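Local coordinates for putative integron gene cassette protein (Uncultured bacterium, PDB 3GHJ) that is of unknown function but belongs to the glyoxalase/bleomycin resistance protein/dioxygenase superfamily, at residues A[44-49]-A[75-80]; A[55-58]-A[63-66]; A[126-129]-A[135-138]. The protein carries 1 engineered substitution. All blocks are in the same frame, centred on the assembly; numbering follows the deposited sequence.

Contact 1. Residues A[44-49]-A[75-80]; sequences QFYTEI and VVLQEE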
ATOM      1  N   GLN A  44      17.899   4.184  -3.901  0.57 13.29           N
ATOM      2  CA  GLN A  44      18.240   5.363  -4.688  0.57 14.82           C
ATOM      3  C   GLN A  44      17.037   5.870  -5.481  0.57 14.13           C
ATOM      4  O   GLN A  44      16.794   7.066  -5.555  0.57 13.99           O
ATOM      5  CB  GLN A  44      19.420   5.060  -5.615  0.57 18.63           C
ATOM      6  CG  GLN A  44      20.720   4.826  -4.867  0.57 24.14           C
ATOM      7  CD  GLN A  44      21.832   4.315  -5.762  0.57 29.49           C
ATOM      8  OE1 GLN A  44      21.618   4.028  -6.940  0.57 31.57           O
ATOM      9  NE2 GLN A  44      23.031   4.197  -5.204  0.57 31.23           N
ATOM     10  N   PHE A  45      16.275   4.954  -6.066  1.00 13.16           N
ATOM     11  CA  PHE A  45      15.095   5.340  -6.828  1.00 10.98           C
ATOM     12  C   PHE A  45      14.043   5.999  -5.928  1.00 10.91           C
ATOM     13  O   PHE A  45      13.536   7.078  -6.227  1.00 10.42           O
ATOM     14  CB  PHE A  45      14.500   4.120  -7.533  1.00 11.10           C
ATOM     15  CG  PHE A  45      13.241   4.405  -8.310  1.00 11.13           C
ATOM     16  CD1 PHE A  45      11.987   4.331  -7.698  1.00 11.23           C
ATOM     17  CD2 PHE A  45      13.305   4.730  -9.660  1.00 11.56           C
ATOM     18  CE1 PHE A  45      10.831   4.591  -8.417  1.00 12.09           C
ATOM     19  CE2 PHE A  45      12.155   4.983 -10.384  1.00 11.89           C
ATOM     20  CZ  PHE A  45      10.916   4.907  -9.765  1.00 12.96           C
ATOM     21  N   TYR A  46      13.710   5.341  -4.824  1.00 10.61           N
ATOM     22  CA  TYR A  46      12.651   5.849  -3.958  1.00  9.69           C
ATOM     23  C   TYR A  46      13.012   7.159  -3.254  1.00 10.86           C
ATOM     24  O   TYR A  46      12.143   7.983  -2.998  1.00 11.85           O
ATOM     25  CB  TYR A  46      12.200   4.763  -2.962  1.00  9.13           C
ATOM     26  CG  TYR A  46      11.315   3.710  -3.612  1.00  8.40           C
ATOM     27  CD1 TYR A  46      11.860   2.622  -4.289  1.00  8.66           C
ATOM     28  CD2 TYR A  46       9.932   3.833  -3.590  1.00  8.97           C
ATOM     29  CE1 TYR A  46      11.048   1.669  -4.908  1.00  8.66           C
ATOM     30  CE2 TYR A  46       9.116   2.889  -4.205  1.00  8.89           C
ATOM     31  CZ  TYR A  46       9.677   1.816  -4.858  1.00  8.37           C
ATOM     32  OH  TYR A  46       8.857   0.891  -5.466  1.00  8.70           O
ATOM     33  N   THR A  47      14.295   7.363  -2.966  1.00 10.59           N
ATOM     34  CA  THR A  47      14.705   8.607  -2.322  1.00 12.66           C
ATOM     35  C   THR A  47      15.020   9.716  -3.335  1.00 15.18           C
ATOM     36  O   THR A  47      14.571  10.846  -3.181  1.00 18.41           O
ATOM     37  CB  THR A  47      15.911   8.400  -1.382  1.00 13.53           C
ATOM     38  OG1 THR A  47      17.036   7.914  -2.129  1.00 16.44           O
ATOM     39  CG2 THR A  47      15.581   7.413  -0.276  1.00 13.32           C
ATOM     40  N   GLU A  48      15.764   9.391  -4.383  1.00 14.29           N
ATOM     41  CA  GLU A  48      16.237  10.438  -5.291  1.00 15.88           C
ATOM     42  C   GLU A  48      15.220  10.798  -6.364  1.00 15.00           C
ATOM     43  O   GLU A  48      15.119  11.959  -6.767  1.00 17.80           O
ATOM     44  CB  GLU A  48      17.568  10.035  -5.932  1.00 19.75           C
ATOM     45  CG  GLU A  48      18.676   9.814  -4.918  1.00 25.71           C
ATOM     46  CD  GLU A  48      19.972   9.351  -5.556  1.00 31.84           C
ATOM     47  OE1 GLU A  48      20.067   9.385  -6.799  1.00 33.66           O
ATOM     48  OE2 GLU A  48      20.894   8.954  -4.814  1.00 34.56           O
ATOM     49  N   ILE A  49      14.471   9.811  -6.843  1.00 14.96           N
ATOM     50  CA  ILE A  49      13.481  10.081  -7.870  1.00 14.60           C
ATOM     51  C   ILE A  49      12.122  10.415  -7.262  1.00 13.91           C
ATOM     52  O   ILE A  49      11.528  11.440  -7.591  1.00 16.58           O
ATOM     53  CB  ILE A  49      13.387   8.946  -8.912  1.00 16.06           C
ATOM     54  CG1 ILE A  49      14.710   8.853  -9.677  1.00 18.93           C
ATOM     55  CG2 ILE A  49      12.245   9.204  -9.894  1.00 16.83           C
ATOM     56  CD1 ILE A  49      14.666   7.966 -10.897  1.00 21.24           C
ATOM     57  N   VAL A  75       7.131   3.446   2.810  0.65  7.57           N
ATOM     58  CA  VAL A  75       7.406   2.218   2.087  0.65  8.51           C
ATOM     59  C   VAL A  75       8.516   1.493   2.821  0.65  8.28           C
ATOM     60  O   VAL A  75       9.425   2.120   3.369  0.65  9.44           O
ATOM     61  CB  VAL A  75       7.799   2.447   0.608  0.65 11.09           C
ATOM     62  CG1 VAL A  75       6.626   3.021  -0.176  0.65 11.20           C
ATOM     63  CG2 VAL A  75       9.023   3.338   0.501  0.65 12.52           C
ATOM     64  N   VAL A  76       8.419   0.172   2.864  1.00  8.75           N
ATOM     65  CA  VAL A  76       9.474  -0.663   3.423  1.00  9.31           C
ATOM     66  C   VAL A  76      10.070  -1.495   2.296  1.00  8.95           C
ATOM     67  O   VAL A  76       9.454  -2.446   1.817  1.00  9.94           O
ATOM     68  CB  VAL A  76       8.974  -1.599   4.549  1.00 11.25           C
ATOM     69  CG1 VAL A  76      10.172  -2.290   5.216  1.00 13.28           C
ATOM     70  CG2 VAL A  76       8.154  -0.820   5.574  1.00 12.99           C
ATOM     71  N   LEU A  77      11.261  -1.120   1.848  1.00  8.47           N
ATOM     72  CA  LEU A  77      11.921  -1.884   0.808  1.00  8.92           C
ATOM     73  C   LEU A  77      12.570  -3.101   1.448  1.00  9.96           C
ATOM     74  O   LEU A  77      13.256  -2.977   2.462  1.00 12.21           O
ATOM     75  CB  LEU A  77      12.977  -1.029   0.104  1.00  9.87           C
ATOM     76  CG  LEU A  77      12.516   0.333  -0.430  1.00  9.31           C
ATOM     77  CD1 LEU A  77      13.687   1.040  -1.100  1.00 10.40           C
ATOM     78  CD2 LEU A  77      11.356   0.183  -1.410  1.00 10.20           C
ATOM     79  N   GLN A  78      12.336  -4.278   0.876  1.00  9.61           N
ATOM     80  CA  GLN A  78      12.881  -5.513   1.441  1.00 10.46           C
ATOM     81  C   GLN A  78      13.586  -6.286   0.346  1.00 10.59           C
ATOM     82  O   GLN A  78      12.960  -6.687  -0.627  1.00 10.63           O
ATOM     83  CB  GLN A  78      11.749  -6.359   2.028  1.00 12.43           C
ATOM     84  CG  GLN A  78      10.985  -5.642   3.128  1.00 14.87           C
ATOM     85  CD  GLN A  78       9.788  -6.419   3.640  1.00 17.86           C
ATOM     86  OE1 GLN A  78       9.462  -6.368   4.828  1.00 22.90           O
ATOM     87  NE2 GLN A  78       9.119  -7.130   2.746  1.00 18.00           N
ATOM     88  N   GLU A  79      14.890  -6.487   0.487  1.00 11.75           N
ATOM     89  CA  GLU A  79      15.626  -7.174  -0.557  1.00 14.24           C
ATOM     90  C   GLU A  79      15.290  -8.658  -0.628  1.00 18.86           C
ATOM     91  O   GLU A  79      15.316  -9.363   0.384  1.00 19.80           O
ATOM     92  CB  GLU A  79      17.131  -6.993  -0.370  1.00 15.79           C
ATOM     93  CG  GLU A  79      17.945  -7.399  -1.581  1.00 17.45           C
ATOM     94  CD  GLU A  79      19.414  -7.098  -1.395  1.00 19.12           C
ATOM     95  OE1 GLU A  79      20.087  -7.853  -0.660  1.00 21.56           O
ATOM     96  OE2 GLU A  79      19.892  -6.105  -1.974  1.00 19.61           O
ATOM     97  N   GLU A  80      14.969  -9.109  -1.821  0.53 21.86           N
ATOM     98  CA  GLU A  80      14.677 -10.511  -2.130  0.53 29.19           C
ATOM     99  C   GLU A  80      15.242 -10.820  -3.513  0.53 28.16           C
ATOM    100  O   GLU A  80      14.776 -10.274  -4.466  0.53 26.38           O
ATOM    101  CB  GLU A  80      13.161 -10.701  -2.149  0.53 38.41           C
ATOM    102  CG  GLU A  80      12.563 -10.845  -0.819  0.53 47.09           C
ATOM    103  CD  GLU A  80      11.390 -11.854  -0.767  0.53 54.03           C
ATOM    104  OE1 GLU A  80      10.698 -12.083  -1.810  0.53 56.04           O
ATOM    105  OE2 GLU A  80      11.182 -12.378   0.345  0.53 56.45           O
TER

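Contact 2. Residues A[55-58]-A[63-66]; sequences GLLD and WNFL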
ATOM      1  N   GLY A  55      14.489   6.848   6.763  1.00 11.40           N
ATOM      2  CA  GLY A  55      13.846   6.469   8.009  1.00 11.44           C
ATOM      3  C   GLY A  55      14.761   5.545   8.784  1.00 12.05           C
ATOM      4  O   GLY A  55      15.545   5.988   9.618  1.00 13.53           O
ATOM      5  N   LEU A  56      14.675   4.256   8.495  1.00 11.82           N
ATOM      6  CA  LEU A  56      15.529   3.269   9.136  1.00 11.53           C
ATOM      7  C   LEU A  56      16.086   2.320   8.091  1.00 12.70           C
ATOM      8  O   LEU A  56      15.334   1.591   7.446  1.00 11.96           O
ATOM      9  CB  LEU A  56      14.744   2.476  10.185  1.00 12.00           C
ATOM     10  CG  LEU A  56      15.474   1.248  10.743  1.00 15.59           C
ATOM     11  CD1 LEU A  56      16.763   1.669  11.451  1.00 17.65           C
ATOM     12  CD2 LEU A  56      14.569   0.459  11.683  1.00 17.88           C
ATOM     13  N   LEU A  57      17.403   2.336   7.917  1.00 14.44           N
ATOM     14  CA  LEU A  57      18.067   1.382   7.041  1.00 16.74           C
ATOM     15  C   LEU A  57      18.613   0.248   7.889  1.00 19.97           C
ATOM     16  O   LEU A  57      19.507   0.452   8.722  1.00 21.07           O
ATOM     17  CB  LEU A  57      19.180   2.056   6.239  1.00 17.00           C
ATOM     18  CG  LEU A  57      20.009   1.166   5.303  1.00 18.23           C
ATOM     19  CD1 LEU A  57      19.131   0.478   4.263  1.00 18.41           C
ATOM     20  CD2 LEU A  57      21.099   1.977   4.615  1.00 19.44           C
ATOM     21  N   ASP A  58      18.047  -0.941   7.709  1.00 23.70           N
ATOM     22  CA  ASP A  58      18.483  -2.130   8.434  1.00 28.74           C
ATOM     23  C   ASP A  58      19.314  -2.991   7.492  1.00 32.29           C
ATOM     24  O   ASP A  58      18.785  -3.874   6.816  1.00 28.86           O
ATOM     25  CB  ASP A  58      17.269  -2.903   8.951  1.00 31.18           C
ATOM     26  CG  ASP A  58      17.653  -4.070   9.843  1.00 34.92           C
ATOM     27  OD1 ASP A  58      18.852  -4.410   9.904  1.00 35.99           O
ATOM     28  OD2 ASP A  58      16.751  -4.647  10.483  1.00 36.47           O
ATOM     29  N   TRP A  63      16.530  -4.330   4.798  1.00 14.89           N
ATOM     30  CA  TRP A  63      15.278  -3.584   4.690  1.00 14.17           C
ATOM     31  C   TRP A  63      15.579  -2.101   4.824  1.00 13.25           C
ATOM     32  O   TRP A  63      16.494  -1.705   5.553  1.00 15.27           O
ATOM     33  CB  TRP A  63      14.315  -3.974   5.808  1.00 15.43           C
ATOM     34  CG  TRP A  63      13.756  -5.379   5.741  1.00 18.65           C
ATOM     35  CD1 TRP A  63      14.173  -6.396   4.935  1.00 19.74           C
ATOM     36  CD2 TRP A  63      12.693  -5.907   6.540  1.00 21.73           C
ATOM     37  NE1 TRP A  63      13.423  -7.527   5.175  1.00 21.09           N
ATOM     38  CE2 TRP A  63      12.509  -7.252   6.158  1.00 21.98           C
ATOM     39  CE3 TRP A  63      11.872  -5.372   7.540  1.00 23.48           C
ATOM     40  CZ2 TRP A  63      11.537  -8.069   6.739  1.00 24.14           C
ATOM     41  CZ3 TRP A  63      10.908  -6.184   8.117  1.00 25.23           C
ATOM     42  CH2 TRP A  63      10.749  -7.518   7.714  1.00 24.73           C
ATOM     43  N   ASN A  64      14.799  -1.274   4.140  1.00 11.89           N
ATOM     44  CA  ASN A  64      14.914   0.172   4.279  1.00 11.31           C
ATOM     45  C   ASN A  64      13.522   0.767   4.414  1.00 10.87           C
ATOM     46  O   ASN A  64      12.710   0.667   3.491  1.00 10.14           O
ATOM     47  CB  ASN A  64      15.658   0.776   3.086  1.00 11.73           C
ATOM     48  CG  ASN A  64      16.164   2.189   3.362  1.00 11.46           C
ATOM     49  OD1 ASN A  64      15.995   2.713   4.460  1.00 12.70           O
ATOM     50  ND2 ASN A  64      16.782   2.808   2.356  1.00 12.76           N
ATOM     51  N   PHE A  65      13.246   1.357   5.573  1.00 10.23           N
ATOM     52  CA  PHE A  65      11.970   2.001   5.870  1.00  9.90           C
ATOM     53  C   PHE A  65      12.089   3.466   5.494  1.00  9.22           C
ATOM     54  O   PHE A  65      12.890   4.199   6.090  1.00 10.90           O
ATOM     55  CB  PHE A  65      11.658   1.922   7.375  1.00 10.49           C
ATOM     56  CG  PHE A  65      11.535   0.521   7.918  1.00 11.63           C
ATOM     57  CD1 PHE A  65      12.663  -0.267   8.128  1.00 12.31           C
ATOM     58  CD2 PHE A  65      10.288   0.012   8.266  1.00 11.72           C
ATOM     59  CE1 PHE A  65      12.543  -1.547   8.655  1.00 13.38           C
ATOM     60  CE2 PHE A  65      10.162  -1.269   8.796  1.00 13.81           C
ATOM     61  CZ  PHE A  65      11.289  -2.045   8.989  1.00 13.44           C
ATOM     62  N   LEU A  66      11.296   3.895   4.516  1.00  9.61           N
ATOM     63  CA  LEU A  66      11.359   5.254   3.977  1.00  9.07           C
ATOM     64  C   LEU A  66      10.039   5.986   4.187  1.00  9.02           C
ATOM     65  O   LEU A  66       8.966   5.385   4.069  1.00 10.00           O
ATOM     66  CB  LEU A  66      11.680   5.210   2.482  1.00  9.75           C
ATOM     67  CG  LEU A  66      13.017   4.573   2.115  1.00 10.09           C
ATOM     68  CD1 LEU A  66      13.108   4.476   0.611  1.00 11.27           C
ATOM     69  CD2 LEU A  66      14.194   5.371   2.697  1.00 11.44           C
TER

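Contact 3. Residues A[126-129]-A[135-138]; sequences LYFA and ALEF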
ATOM      1  N   LEU A 126      -1.389   8.270 -13.286  1.00 11.28           N
ATOM      2  CA  LEU A 126      -0.183   8.071 -14.064  1.00 10.25           C
ATOM      3  C   LEU A 126       0.423   6.746 -13.665  1.00  9.21           C
ATOM      4  O   LEU A 126       0.398   6.389 -12.488  1.00 10.14           O
ATOM      5  CB  LEU A 126       0.850   9.147 -13.759  1.00 11.61           C
ATOM      6  CG  LEU A 126       0.487  10.577 -14.138  1.00 11.71           C
ATOM      7  CD1 LEU A 126       1.529  11.504 -13.559  1.00 13.38           C
ATOM      8  CD2 LEU A 126       0.418  10.691 -15.666  1.00 13.94           C
ATOM      9  N   TYR A 127       1.005   6.040 -14.626  1.00 10.53           N
ATOM     10  CA  TYR A 127       1.587   4.728 -14.371  1.00 11.03           C
ATOM     11  C   TYR A 127       3.050   4.692 -14.765  1.00 10.49           C
ATOM     12  O   TYR A 127       3.430   5.220 -15.812  1.00 12.58           O
ATOM     13  CB  TYR A 127       0.826   3.656 -15.149  1.00 12.44           C
ATOM     14  CG  TYR A 127      -0.606   3.486 -14.706  1.00 13.94           C
ATOM     15  CD1 TYR A 127      -1.645   4.107 -15.392  1.00 15.96           C
ATOM     16  CD2 TYR A 127      -0.921   2.723 -13.588  1.00 15.27           C
ATOM     17  CE1 TYR A 127      -2.965   3.958 -14.981  1.00 16.25           C
ATOM     18  CE2 TYR A 127      -2.239   2.565 -13.171  1.00 17.10           C
ATOM     19  CZ  TYR A 127      -3.252   3.181 -13.877  1.00 17.63           C
ATOM     20  OH  TYR A 127      -4.560   3.023 -13.470  1.00 19.47           O
ATOM     21  N   PHE A 128       3.876   4.067 -13.939  1.00 10.04           N
ATOM     22  CA  PHE A 128       5.299   3.947 -14.222  1.00  9.63           C
ATOM     23  C   PHE A 128       5.867   2.800 -13.413  1.00  9.43           C
ATOM     24  O   PHE A 128       5.213   2.290 -12.492  1.00 11.01           O
ATOM     25  CB  PHE A 128       6.047   5.250 -13.891  1.00  9.72           C
ATOM     26  CG  PHE A 128       5.957   5.662 -12.440  1.00  9.73           C
ATOM     27  CD1 PHE A 128       4.846   6.341 -11.969  1.00  9.97           C
ATOM     28  CD2 PHE A 128       6.991   5.371 -11.557  1.00 10.35           C
ATOM     29  CE1 PHE A 128       4.762   6.732 -10.630  1.00  9.98           C
ATOM     30  CE2 PHE A 128       6.917   5.753 -10.218  1.00 10.24           C
ATOM     31  CZ  PHE A 128       5.799   6.432  -9.754  1.00 10.50           C
ATOM     32  N   ALA A 129       7.078   2.387 -13.762  1.00 11.20           N
ATOM     33  CA  ALA A 129       7.759   1.275 -13.112  1.00 11.56           C
ATOM     34  C   ALA A 129       8.830   1.743 -12.137  1.00 11.34           C
ATOM     35  O   ALA A 129       9.462   2.780 -12.344  1.00 12.64           O
ATOM     36  CB  ALA A 129       8.383   0.350 -14.170  1.00 13.14           C
ATOM     37  N   ALA A 135       4.492  -2.168 -10.693  1.00  9.80           N
ATOM     38  CA  ALA A 135       3.558  -1.267 -11.342  1.00  9.23           C
ATOM     39  C   ALA A 135       3.164  -0.168 -10.370  1.00  8.19           C
ATOM     40  O   ALA A 135       2.242  -0.339  -9.564  1.00  9.81           O
ATOM     41  CB  ALA A 135       2.327  -2.051 -11.806  1.00 10.64           C
ATOM     42  N   LEU A 136       3.879   0.950 -10.425  1.00  8.28           N
ATOM     43  CA  LEU A 136       3.584   2.089  -9.566  1.00  7.76           C
ATOM     44  C   LEU A 136       2.615   3.038 -10.250  1.00  7.85           C
ATOM     45  O   LEU A 136       2.420   2.993 -11.470  1.00 10.08           O
ATOM     46  CB  LEU A 136       4.872   2.824  -9.164  1.00  9.37           C
ATOM     47  CG  LEU A 136       5.637   2.260  -7.964  1.00  8.39           C
ATOM     48  CD1 LEU A 136       6.047   0.810  -8.205  1.00  9.69           C
ATOM     49  CD2 LEU A 136       6.859   3.132  -7.656  1.00 10.51           C
ATOM     50  N   GLU A 137       2.002   3.895  -9.454  1.00  8.09           N
ATOM     51  CA  GLU A 137       0.962   4.778  -9.941  1.00  8.11           C
ATOM     52  C   GLU A 137       0.921   6.025  -9.069  1.00  8.43           C
ATOM     53  O   GLU A 137       1.191   5.960  -7.863  1.00  8.98           O
ATOM     54  CB  GLU A 137      -0.383   4.035  -9.914  1.00 10.02           C
ATOM     55  CG  GLU A 137      -1.599   4.882 -10.235  1.00 10.52           C
ATOM     56  CD  GLU A 137      -2.907   4.141 -10.034  1.00 13.02           C
ATOM     57  OE1 GLU A 137      -2.885   2.900  -9.861  1.00 13.14           O
ATOM     58  OE2 GLU A 137      -3.962   4.808 -10.033  1.00 14.86           O
ATOM     59  N   PHE A 138       0.632   7.167  -9.691  1.00  8.23           N
ATOM     60  CA  PHE A 138       0.175   8.346  -8.971  1.00  8.31           C
ATOM     61  C   PHE A 138      -1.315   8.476  -9.259  1.00  8.73           C
ATOM     62  O   PHE A 138      -1.722   8.434 -10.425  1.00 10.38           O
ATOM     63  CB  PHE A 138       0.878   9.620  -9.452  1.00  8.47           C
ATOM     64  CG  PHE A 138       2.352   9.683  -9.143  1.00  9.33           C
ATOM     65  CD1 PHE A 138       2.889   9.081  -8.020  1.00 11.02           C
ATOM     66  CD2 PHE A 138       3.202  10.412  -9.966  1.00 12.01           C
ATOM     67  CE1 PHE A 138       4.252   9.172  -7.750  1.00 11.94           C
ATOM     68  CE2 PHE A 138       4.556  10.503  -9.698  1.00 11.98           C
ATOM     69  CZ  PHE A 138       5.083   9.893  -8.588  1.00 11.90           C
TER
HETATM   70  O   HOH W   1      -4.955   1.782 -11.101  1.00 20.93           O

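Contact 1. Residues A[44-49]-A[75-80]
The phenol ring of Tyr46 receives a methyl group of Leu77 over one face and Phe45 CD1 over the other. Leu77 CD2 lies 3.9 Å from the centroid of the Tyr46 ring and only 17° off its normal, which meets the geometry of a CH-pi contact. It is displaced toward the rim, over the side where Tyr46 CD1 and Leu77 CD2 are 3.8 Å apart. The other methyl, Leu77 CD1, is 4.0 Å from Tyr46 CD1. On the opposite face, Phe45 CD1 stands 3.8 Å above the plane of the Tyr46 ring, also displaced toward the rim, so the phenol is held between a neighbour on its own helix and a leucine of the strand. Val75, in the modelled one of its two conformers, approaches obliquely, with Val75 CG2 4.2 Å from Tyr46 CD2.

This is helix-on-sheet packing: helix 39-49 lies on the four-stranded mixed sheet ordered 28-36, 73-79, 63-68, 53-58, as in the vicinal oxygen chelate fold to which the glyoxalase/bleomycin resistance family belongs. The backbones remain well apart, with 8.8 Å between Tyr46 CA and Val75 CA, and no hydrogen bond crosses the gap. The side chains bridge it. Tyr46 holds CG anti to its carbonyl carbon (chi1 -76°), and its CB already points toward the strand. Leu77 has the same kind of first torsion (chi1 -52°), and its CB points back at the helix. Leu66 and Val34, on the flanking strands, also touch the Tyr46 side chain. At its polar end, Tyr46 OH forms a hydrogen bond with Asp130 OD2.

Contact 2. Residues A[55-58]-A[63-66]
Leu56 pairs with Phe65 and Asp58 with Trp63 in an antiparallel beta hairpin whose outer strand, 53-58, is at the margin of its four-stranded sheet. The segment axes run 4.6 Å apart at 176°. Main-chain bonding is reciprocal at both pairs: Leu56 N donates to Phe65 O and Phe65 N to Leu56 O, while Asp58 N donates to Trp63 O (2.8 Å between these two) and Trp63 N to Asp58 O. Gly55 and Leu56 both stand opposite Phe65, which makes a classic beta bulge; Gly55 CA comes within 3.1 Å of Phe65 O.

Side chains also meet on both faces. Leu56 and Phe65 form an apolar pair, lying alongside each other with Leu56 CB 4.0 Å from Phe65 CD1. On the face shared by Leu57 and Asn64, the Leu57 CD1 methyl leans to 3.5 Å from Asn64 CG; Leu57 CG, anti to the backbone N (chi1 178°), directs it there. That face meets helix 39-49 through Leu39, whereas Phe65 makes an edge-to-face pair with Trp120 of the second subunit.

Charged interactions gather near the turn, where Arg61 forms a salt bridge with Asp58 and a cation-pi contact with Trp63. Leu56 O has several close neighbours: besides accepting from Phe65 N, it meets the CA-H of Asn64 and lies in the plane of the Phe65 ring, at its edge, 3.3 Å from Phe65 CD1.

Contact 3. Residues A[126-129]-A[135-138]
Phe128 turns its ring edge onto the face of Phe138 inside the hairpin formed by the last two strands, 123-129 and 135-140, of the second beta-alpha-beta-beta-beta module. Phe128 CE1 sits over the centre of the Phe138 ring; the centroids are 4.9 Å apart and the planes meet at 58°, an edge-to-face pair well short of perpendicular. Leu136 covers a face of Phe128, its CB 3.9 Å from that ring's centroid in a CH-pi contact, and Leu136 CD2 touches Phe128 CE2 at 3.7 Å. Phe128 CG occupies the position between backbone N and carbonyl carbon (chi1 61°), which lays its ring over the partner strand.

Behind these rings, reciprocal main-chain bonds fix the register at Leu126-Phe138 and Phe128-Leu136. The latter pair is uneven: Leu136 N donates to Phe128 O over 2.8 Å, but the N-H bends to 136°. Farther out, Leu105 of helix 98-107 packs on both phenylalanines.

The other face carries the polar pair Tyr127 and Glu137, which run side by side with Tyr127 CE2 3.4 Å from Glu137 OE1. Ser125 and Thr139 each hydrogen-bond Glu137 OE2, positioning the carboxylate. Many superfamily relatives bind metal through a last-strand glutamate, but whether Glu137 corresponds to it is not established. One water joins the two side chains, 2.7 Å from Tyr127 OH and donating to Glu137 OE1 over 2.7 Å.

In the fold
Contacts 1 and 2 share one sheet, where strands 63-68 and 73-79 are neighbours, and contact 2 is nested along the chain inside the loop closed by contact 1. Contact 3 belongs to the other sheet, its centre about 22 Å from that of contact 2. Contacts 1 and 3 are buried, while contact 2 is partly exposed at a sheet margin; contacts 2 and 3 both reach the second subunit. Chemistry follows place: contact 1 joins helix to sheet through apolar and CH-pi contacts, with no hydrogen bond across it, whereas both hairpins rest on main-chain hydrogen bonds, with aromatic packing added in contact 3. Contacts 1 and 3 meet where Phe45 touches Phe128 and Leu136.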